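Long-range contact in epidermin decarboxylase (Staphylococcus epidermidis, PDB 1G63), which uses its bound FMN to carry out oxidative decarboxylation of the C-terminal cysteine residue in the precursor of the lantibiotic epidermin: residues Ala11-Ile22 and Ile34-Ile44. Residues are numbered along the deposited sequence; the frame is centred on the assembly and turned at random.
Sequences ASINVININHYI and ILFSPSSKNFI. With FMN (flavin mononucleotide), chain N.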
ATOM      1  N   ALA B  11      -7.307 -21.397 -17.510  1.00 24.68           N
ATOM      2  CA  ALA B  11      -7.935 -21.646 -16.218  1.00 26.07           C
ATOM      3  C   ALA B  11      -8.856 -22.857 -16.112  1.00 27.59           C
ATOM      4  O   ALA B  11     -10.034 -22.743 -15.773  1.00 27.63           O
ATOM      5  CB  ALA B  11      -8.665 -20.393 -15.750  1.00 25.20           C
ATOM      6  N   SER B  12      -8.300 -24.021 -16.410  1.00 29.76           N
ATOM      7  CA  SER B  12      -9.016 -25.279 -16.284  1.00 30.96           C
ATOM      8  C   SER B  12      -8.461 -25.904 -15.010  1.00 31.37           C
ATOM      9  O   SER B  12      -7.281 -25.754 -14.709  1.00 31.13           O
ATOM     10  CB  SER B  12      -8.716 -26.201 -17.461  1.00 32.54           C
ATOM     11  OG  SER B  12      -8.963 -27.556 -17.109  1.00 31.63           O
ATOM     12  N   ILE B  13      -9.306 -26.596 -14.259  1.00 32.56           N
ATOM     13  CA  ILE B  13      -8.870 -27.226 -13.023  1.00 32.20           C
ATOM     14  C   ILE B  13      -7.623 -28.086 -13.234  1.00 32.74           C
ATOM     15  O   ILE B  13      -6.767 -28.169 -12.354  1.00 32.17           O
ATOM     16  CB  ILE B  13     -10.003 -28.104 -12.416  1.00 33.21           C
ATOM     17  CG1 ILE B  13      -9.542 -28.727 -11.098  1.00 32.26           C
ATOM     18  CG2 ILE B  13     -10.413 -29.190 -13.405  1.00 32.13           C
ATOM     19  CD1 ILE B  13      -9.125 -27.719 -10.051  1.00 32.91           C
ATOM     20  N   ASN B  14      -7.510 -28.712 -14.403  1.00 33.15           N
ATOM     21  CA  ASN B  14      -6.360 -29.570 -14.670  1.00 34.48           C
ATOM     22  C   ASN B  14      -5.050 -28.859 -14.940  1.00 33.88           C
ATOM     23  O   ASN B  14      -4.035 -29.511 -15.180  1.00 34.07           O
ATOM     24  CB  ASN B  14      -6.661 -30.530 -15.817  1.00 35.61           C
ATOM     25  CG  ASN B  14      -7.668 -31.577 -15.430  1.00 36.22           C
ATOM     26  OD1 ASN B  14      -8.821 -31.534 -15.855  1.00 38.30           O
ATOM     27  ND2 ASN B  14      -7.246 -32.519 -14.599  1.00 36.71           N
ATOM     28  N   VAL B  15      -5.059 -27.533 -14.903  1.00 33.11           N
ATOM     29  CA  VAL B  15      -3.828 -26.792 -15.123  1.00 33.06           C
ATOM     30  C   VAL B  15      -2.887 -27.075 -13.946  1.00 33.88           C
ATOM     31  O   VAL B  15      -1.679 -26.857 -14.036  1.00 32.95           O
ATOM     32  CB  VAL B  15      -4.091 -25.274 -15.231  1.00 31.99           C
ATOM     33  CG1 VAL B  15      -4.564 -24.730 -13.899  1.00 31.70           C
ATOM     34  CG2 VAL B  15      -2.836 -24.563 -15.705  1.00 29.78           C
ATOM     35  N   ILE B  16      -3.447 -27.575 -12.844  1.00 34.18           N
ATOM     36  CA  ILE B  16      -2.641 -27.892 -11.669  1.00 36.54           C
ATOM     37  C   ILE B  16      -1.737 -29.101 -11.914  1.00 37.04           C
ATOM     38  O   ILE B  16      -0.827 -29.370 -11.131  1.00 37.97           O
ATOM     39  CB  ILE B  16      -3.518 -28.195 -10.430  1.00 37.68           C
ATOM     40  CG1 ILE B  16      -4.208 -29.553 -10.591  1.00 38.41           C
ATOM     41  CG2 ILE B  16      -4.545 -27.093 -10.243  1.00 37.19           C
ATOM     42  CD1 ILE B  16      -4.992 -29.986  -9.375  1.00 39.86           C
ATOM     43  N   ASN B  17      -1.995 -29.829 -12.996  1.00 37.37           N
ATOM     44  CA  ASN B  17      -1.199 -31.003 -13.348  1.00 39.30           C
ATOM     45  C   ASN B  17      -0.369 -30.777 -14.614  1.00 38.55           C
ATOM     46  O   ASN B  17       0.210 -31.718 -15.154  1.00 37.83           O
ATOM     47  CB  ASN B  17      -2.110 -32.216 -13.562  1.00 39.89           C
ATOM     48  CG  ASN B  17      -2.767 -32.689 -12.280  1.00 42.70           C
ATOM     49  OD1 ASN B  17      -3.890 -33.204 -12.303  1.00 44.31           O
ATOM     50  ND2 ASN B  17      -2.069 -32.530 -11.152  1.00 42.39           N
ATOM     51  N   ILE B  18      -0.306 -29.532 -15.075  1.00 37.24           N
ATOM     52  CA  ILE B  18       0.434 -29.208 -16.287  1.00 37.22           C
ATOM     53  C   ILE B  18       1.923 -29.567 -16.213  1.00 37.39           C
ATOM     54  O   ILE B  18       2.543 -29.860 -17.230  1.00 36.29           O
ATOM     55  CB  ILE B  18       0.276 -27.695 -16.659  1.00 35.46           C
ATOM     56  CG1 ILE B  18       0.722 -27.465 -18.102  1.00 34.40           C
ATOM     57  CG2 ILE B  18       1.093 -26.820 -15.721  1.00 32.85           C
ATOM     58  CD1 ILE B  18      -0.102 -28.218 -19.130  1.00 32.02           C
ATOM     59  N   ASN B  19       2.490 -29.555 -15.014  1.00 38.69           N
ATOM     60  CA  ASN B  19       3.898 -29.878 -14.849  1.00 41.27           C
ATOM     61  C   ASN B  19       4.222 -31.278 -15.358  1.00 42.70           C
ATOM     62  O   ASN B  19       5.313 -31.515 -15.871  1.00 43.17           O
ATOM     63  CB  ASN B  19       4.310 -29.746 -13.377  1.00 43.52           C
ATOM     64  CG  ASN B  19       3.462 -30.600 -12.447  1.00 45.53           C
ATOM     65  OD1 ASN B  19       2.269 -30.340 -12.254  1.00 46.28           O
ATOM     66  ND2 ASN B  19       4.075 -31.631 -11.868  1.00 45.21           N
ATOM     67  N   HIS B  20       3.275 -32.202 -15.224  1.00 44.16           N
ATOM     68  CA  HIS B  20       3.480 -33.573 -15.683  1.00 45.97           C
ATOM     69  C   HIS B  20       3.678 -33.637 -17.193  1.00 46.45           C
ATOM     70  O   HIS B  20       4.515 -34.391 -17.685  1.00 47.46           O
ATOM     71  CB  HIS B  20       2.292 -34.455 -15.300  1.00 47.38           C
ATOM     72  CG  HIS B  20       2.143 -34.663 -13.829  1.00 50.40           C
ATOM     73  ND1 HIS B  20       3.176 -35.103 -13.030  1.00 51.95           N
ATOM     74  CD2 HIS B  20       1.074 -34.510 -13.011  1.00 51.86           C
ATOM     75  CE1 HIS B  20       2.751 -35.212 -11.785  1.00 52.71           C
ATOM     76  NE2 HIS B  20       1.478 -34.858 -11.747  1.00 52.90           N
ATOM     77  N   TYR B  21       2.899 -32.854 -17.930  1.00 45.88           N
ATOM     78  CA  TYR B  21       3.016 -32.843 -19.376  1.00 45.39           C
ATOM     79  C   TYR B  21       4.361 -32.276 -19.804  1.00 46.26           C
ATOM     80  O   TYR B  21       4.979 -32.772 -20.745  1.00 46.62           O
ATOM     81  CB  TYR B  21       1.897 -32.011 -20.009  1.00 44.21           C
ATOM     82  CG  TYR B  21       0.535 -32.656 -19.970  1.00 43.13           C
ATOM     83  CD1 TYR B  21      -0.275 -32.560 -18.843  1.00 43.38           C
ATOM     84  CD2 TYR B  21       0.062 -33.378 -21.061  1.00 44.32           C
ATOM     85  CE1 TYR B  21      -1.530 -33.167 -18.806  1.00 43.00           C
ATOM     86  CE2 TYR B  21      -1.190 -33.991 -21.034  1.00 44.23           C
ATOM     87  CZ  TYR B  21      -1.979 -33.880 -19.903  1.00 43.80           C
ATOM     88  OH  TYR B  21      -3.219 -34.479 -19.877  1.00 44.96           O
ATOM     89  N   ILE B  22       4.810 -31.239 -19.105  1.00 46.58           N
ATOM     90  CA  ILE B  22       6.066 -30.584 -19.432  1.00 47.04           C
ATOM     91  C   ILE B  22       7.255 -31.529 -19.439  1.00 47.94           C
ATOM     92  O   ILE B  22       7.927 -31.691 -20.460  1.00 46.67           O
ATOM     93  CB  ILE B  22       6.346 -29.430 -18.459  1.00 46.36           C
ATOM     94  CG1 ILE B  22       5.230 -28.392 -18.571  1.00 46.80           C
ATOM     95  CG2 ILE B  22       7.696 -28.804 -18.767  1.00 45.39           C
ATOM     96  CD1 ILE B  22       5.320 -27.268 -17.553  1.00 48.47           C
ATOM     97  N   ILE B  34       6.220 -22.300 -21.769  1.00 31.42           N
ATOM     98  CA  ILE B  34       4.840 -22.156 -21.350  1.00 30.25           C
ATOM     99  C   ILE B  34       4.371 -20.709 -21.158  1.00 29.42           C
ATOM    100  O   ILE B  34       5.153 -19.812 -20.838  1.00 29.08           O
ATOM    101  CB  ILE B  34       4.616 -22.991 -20.070  1.00 28.43           C
ATOM    102  CG1 ILE B  34       3.123 -23.120 -19.778  1.00 28.40           C
ATOM    103  CG2 ILE B  34       5.392 -22.383 -18.924  1.00 28.16           C
ATOM    104  CD1 ILE B  34       2.780 -24.309 -18.909  1.00 27.36           C
ATOM    105  N   LEU B  35       3.079 -20.500 -21.379  1.00 28.32           N
ATOM    106  CA  LEU B  35       2.449 -19.189 -21.269  1.00 28.60           C
ATOM    107  C   LEU B  35       1.070 -19.421 -20.632  1.00 27.03           C
ATOM    108  O   LEU B  35       0.315 -20.272 -21.088  1.00 26.80           O
ATOM    109  CB  LEU B  35       2.301 -18.591 -22.678  1.00 30.34           C
ATOM    110  CG  LEU B  35       1.952 -17.115 -22.876  1.00 32.23           C
ATOM    111  CD1 LEU B  35       1.831 -16.824 -24.371  1.00 32.20           C
ATOM    112  CD2 LEU B  35       0.653 -16.788 -22.174  1.00 34.33           C
ATOM    113  N   PHE B  36       0.744 -18.677 -19.579  1.00 26.03           N
ATOM    114  CA  PHE B  36      -0.541 -18.852 -18.893  1.00 24.13           C
ATOM    115  C   PHE B  36      -1.540 -17.722 -19.111  1.00 23.56           C
ATOM    116  O   PHE B  36      -1.175 -16.595 -19.441  1.00 21.28           O
ATOM    117  CB  PHE B  36      -0.335 -18.995 -17.378  1.00 25.33           C
ATOM    118  CG  PHE B  36       0.401 -20.244 -16.964  1.00 27.49           C
ATOM    119  CD1 PHE B  36       1.790 -20.267 -16.921  1.00 28.33           C
ATOM    120  CD2 PHE B  36      -0.302 -21.398 -16.606  1.00 26.13           C
ATOM    121  CE1 PHE B  36       2.482 -21.424 -16.520  1.00 29.70           C
ATOM    122  CE2 PHE B  36       0.375 -22.553 -16.205  1.00 27.43           C
ATOM    123  CZ  PHE B  36       1.769 -22.568 -16.161  1.00 27.39           C
ATOM    124  N   SER B  37      -2.814 -18.041 -18.923  1.00 23.91           N
ATOM    125  CA  SER B  37      -3.861 -17.040 -19.035  1.00 23.61           C
ATOM    126  C   SER B  37      -3.921 -16.391 -17.646  1.00 23.66           C
ATOM    127  O   SER B  37      -3.629 -17.030 -16.638  1.00 24.35           O
ATOM    128  CB  SER B  37      -5.201 -17.698 -19.361  1.00 22.71           C
ATOM    129  OG  SER B  37      -5.733 -18.390 -18.245  1.00 24.95           O
ATOM    130  N   PRO B  38      -4.279 -15.105 -17.574  1.00 24.71           N
ATOM    131  CA  PRO B  38      -4.360 -14.423 -16.274  1.00 24.54           C
ATOM    132  C   PRO B  38      -5.118 -15.214 -15.206  1.00 25.19           C
ATOM    133  O   PRO B  38      -4.665 -15.330 -14.066  1.00 26.59           O
ATOM    134  CB  PRO B  38      -5.058 -13.111 -16.619  1.00 21.11           C
ATOM    135  CG  PRO B  38      -4.531 -12.831 -17.997  1.00 23.30           C
ATOM    136  CD  PRO B  38      -4.609 -14.183 -18.677  1.00 23.67           C
ATOM    137  N   SER B  39      -6.264 -15.771 -15.578  1.00 25.90           N
ATOM    138  CA  SER B  39      -7.076 -16.525 -14.631  1.00 27.50           C
ATOM    139  C   SER B  39      -6.456 -17.817 -14.119  1.00 28.87           C
ATOM    140  O   SER B  39      -6.750 -18.250 -13.002  1.00 29.78           O
ATOM    141  CB  SER B  39      -8.442 -16.845 -15.233  1.00 26.13           C
ATOM    142  OG  SER B  39      -9.173 -15.666 -15.463  1.00 27.74           O
ATOM    143  N   SER B  40      -5.610 -18.444 -14.920  1.00 29.08           N
ATOM    144  CA  SER B  40      -5.012 -19.696 -14.485  1.00 31.05           C
ATOM    145  C   SER B  40      -4.071 -19.479 -13.296  1.00 31.61           C
ATOM    146  O   SER B  40      -3.737 -20.410 -12.572  1.00 31.55           O
ATOM    147  CB  SER B  40      -4.290 -20.378 -15.660  1.00 29.22           C
ATOM    148  OG  SER B  40      -3.330 -19.525 -16.241  1.00 30.30           O
ATOM    149  N   LYS B  41      -3.671 -18.235 -13.077  1.00 34.92           N
ATOM    150  CA  LYS B  41      -2.776 -17.908 -11.970  1.00 36.04           C
ATOM    151  C   LYS B  41      -3.465 -18.017 -10.610  1.00 36.44           C
ATOM    152  O   LYS B  41      -2.819 -17.925  -9.568  1.00 37.02           O
ATOM    153  CB  LYS B  41      -2.184 -16.516 -12.186  1.00 36.46           C
ATOM    154  CG  LYS B  41      -1.410 -16.436 -13.505  1.00 39.71           C
ATOM    155  CD  LYS B  41      -0.979 -15.027 -13.880  1.00 42.36           C
ATOM    156  CE  LYS B  41      -0.287 -15.024 -15.254  1.00 43.28           C
ATOM    157  NZ  LYS B  41       0.063 -13.655 -15.732  1.00 41.32           N
ATOM    158  N   ASN B  42      -4.776 -18.237 -10.624  1.00 36.84           N
ATOM    159  CA  ASN B  42      -5.540 -18.406  -9.389  1.00 36.67           C
ATOM    160  C   ASN B  42      -5.555 -19.876  -9.000  1.00 36.22           C
ATOM    161  O   ASN B  42      -6.089 -20.234  -7.957  1.00 36.74           O
ATOM    162  CB  ASN B  42      -6.991 -17.970  -9.572  1.00 38.94           C
ATOM    163  CG  ASN B  42      -7.135 -16.488  -9.786  1.00 41.44           C
ATOM    164  OD1 ASN B  42      -8.178 -16.026 -10.238  1.00 44.19           O
ATOM    165  ND2 ASN B  42      -6.097 -15.728  -9.458  1.00 43.27           N
ATOM    166  N   PHE B  43      -4.990 -20.730  -9.847  1.00 35.14           N
ATOM    167  CA  PHE B  43      -4.980 -22.160  -9.572  1.00 35.18           C
ATOM    168  C   PHE B  43      -3.612 -22.676  -9.167  1.00 35.21           C
ATOM    169  O   PHE B  43      -3.500 -23.660  -8.434  1.00 34.64           O
ATOM    170  CB  PHE B  43      -5.437 -22.952 -10.798  1.00 34.77           C
ATOM    171  CG  PHE B  43      -6.862 -22.719 -11.176  1.00 33.79           C
ATOM    172  CD1 PHE B  43      -7.287 -21.467 -11.605  1.00 34.25           C
ATOM    173  CD2 PHE B  43      -7.776 -23.759 -11.130  1.00 33.51           C
ATOM    174  CE1 PHE B  43      -8.601 -21.252 -11.991  1.00 32.53           C
ATOM    175  CE2 PHE B  43      -9.091 -23.559 -11.512  1.00 36.04           C
ATOM    176  CZ  PHE B  43      -9.508 -22.296 -11.947  1.00 35.19           C
ATOM    177  N   ILE B  44      -2.568 -22.028  -9.656  1.00 34.73           N
ATOM    178  CA  ILE B  44      -1.229 -22.475  -9.331  1.00 35.84           C
ATOM    179  C   ILE B  44      -0.253 -21.321  -9.268  1.00 35.95           C
ATOM    180  O   ILE B  44      -0.564 -20.205  -9.668  1.00 35.62           O
ATOM    181  CB  ILE B  44      -0.702 -23.470 -10.392  1.00 35.98           C
ATOM    182  CG1 ILE B  44      -0.730 -22.803 -11.770  1.00 36.30           C
ATOM    183  CG2 ILE B  44      -1.533 -24.744 -10.391  1.00 35.07           C
ATOM    184  CD1 ILE B  44      -0.075 -23.619 -12.855  1.00 37.59           C
TER
HETATM  185  N1  FMN N 501     -13.447 -23.739 -17.332  1.00 30.19           N
HETATM  186  C2  FMN N 501     -13.189 -24.678 -18.297  1.00 30.16           C
HETATM  187  O2  FMN N 501     -13.339 -24.487 -19.469  1.00 31.08           O
HETATM  188  N3  FMN N 501     -12.717 -25.971 -17.892  1.00 29.52           N
HETATM  189  C4  FMN N 501     -12.500 -26.359 -16.615  1.00 29.68           C
HETATM  190  O4  FMN N 501     -12.118 -27.513 -16.367  1.00 30.20           O
HETATM  191  C4A FMN N 501     -12.804 -25.364 -15.579  1.00 30.21           C
HETATM  192  N5  FMN N 501     -12.582 -25.627 -14.297  1.00 32.71           N
HETATM  193  C5A FMN N 501     -12.706 -24.629 -13.371  1.00 31.73           C
HETATM  194  C6  FMN N 501     -12.361 -24.883 -11.973  1.00 32.44           C
HETATM  195  C7  FMN N 501     -12.588 -23.979 -10.976  1.00 32.15           C
HETATM  196  C7M FMN N 501     -12.200 -24.281  -9.520  1.00 30.77           C
HETATM  197  C8  FMN N 501     -12.972 -22.600 -11.338  1.00 31.77           C
HETATM  198  C8M FMN N 501     -13.105 -21.520 -10.291  1.00 31.13           C
HETATM  199  C9  FMN N 501     -13.332 -22.350 -12.658  1.00 29.69           C
HETATM  200  C9A FMN N 501     -13.217 -23.303 -13.689  1.00 30.45           C
HETATM  201  N10 FMN N 501     -13.551 -23.088 -15.062  1.00 27.80           N
HETATM  202  C10 FMN N 501     -13.269 -24.029 -16.044  1.00 28.94           C
HETATM  203  C1' FMN N 501     -14.049 -21.770 -15.486  1.00 25.95           C
HETATM  204  C2' FMN N 501     -12.867 -20.917 -16.010  1.00 23.53           C
HETATM  205  O2' FMN N 501     -11.806 -20.729 -15.071  1.00 23.94           O
HETATM  206  C3' FMN N 501     -13.369 -19.545 -16.452  1.00 22.46           C
HETATM  207  O3' FMN N 501     -14.310 -19.710 -17.563  1.00 19.97           O
HETATM  208  C4' FMN N 501     -12.295 -18.551 -16.870  1.00 23.26           C
HETATM  209  O4' FMN N 501     -12.858 -17.233 -17.084  1.00 22.15           O
HETATM  210  C5' FMN N 501     -11.495 -18.964 -18.096  1.00 24.06           C
HETATM  211  O5' FMN N 501     -10.425 -18.028 -18.341  1.00 25.55           O
HETATM  212  P   FMN N 501      -9.216 -18.324 -19.325  1.00 21.73           P
HETATM  213  O1P FMN N 501      -9.807 -18.643 -20.663  1.00 24.48           O
HETATM  214  O2P FMN N 501      -8.412 -19.422 -18.741  1.00 25.14           O
HETATM  215  O3P FMN N 501      -8.402 -16.980 -19.344  1.00 25.23           O
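Val15 divides its two methyl groups between two phenylalanines. CG1, placed between the backbone N and the carbonyl carbon (chi1 67°), packs against Phe43 CB at 3.7 Å. CG2 meets the edge of the Phe36 ring in its plane, 3.8 Å from CE2, and also touches Ile44 CD1. Ala11 CB lies 3.6 Å from Ser39 CB and lies obliquely beside Phe43 CE1. The ring of Phe43 leans away from the carbonyl carbon of its own residue (chi1 -66°). This carries its far end to the dimethylbenzene part of the flavin, with CZ 3.5 Å from FMN C8. Leu64 of a neighbouring subunit also packs on Phe43.

The contact joins parts of the beta-alpha-beta unit formed by strand 5-9, helix 18-25 and strand 32-36, in the parallel sheet of this Rossmann-like fold. Both segments line the FMN pocket just past the C-terminal ends of strands 5-9 and 32-36. FMN O2P takes a nearly straight bond from Ala11 N (2.6 Å, 163° at the hydrogen) and a second from Ser37 OG. Ala11 O accepts from the ribityl hydroxyl O2'. One residue on, Ser12 OG accepts from Asn14 N in an ST turn and is also hydrogen-bonded to Asn115 OD1. Within 34-44, Ser40 OG donates to a lone pair of Ser37 O in the carbonyl plane, and Ser40 N donates to the same oxygen.

Farther from the flavin the side chains that meet are aliphatic. Ile44 CG2 reaches Ile16 CA at 3.6 Å and touches Ile16 CG2. Ile18 and Ile34 run past each other in opposite directions, with CG1 of Ile18 3.9 Å from CD1 of Ile34. The same Ile34 methyl meets CD1 of Ile22; the two side chains cross at about a right angle.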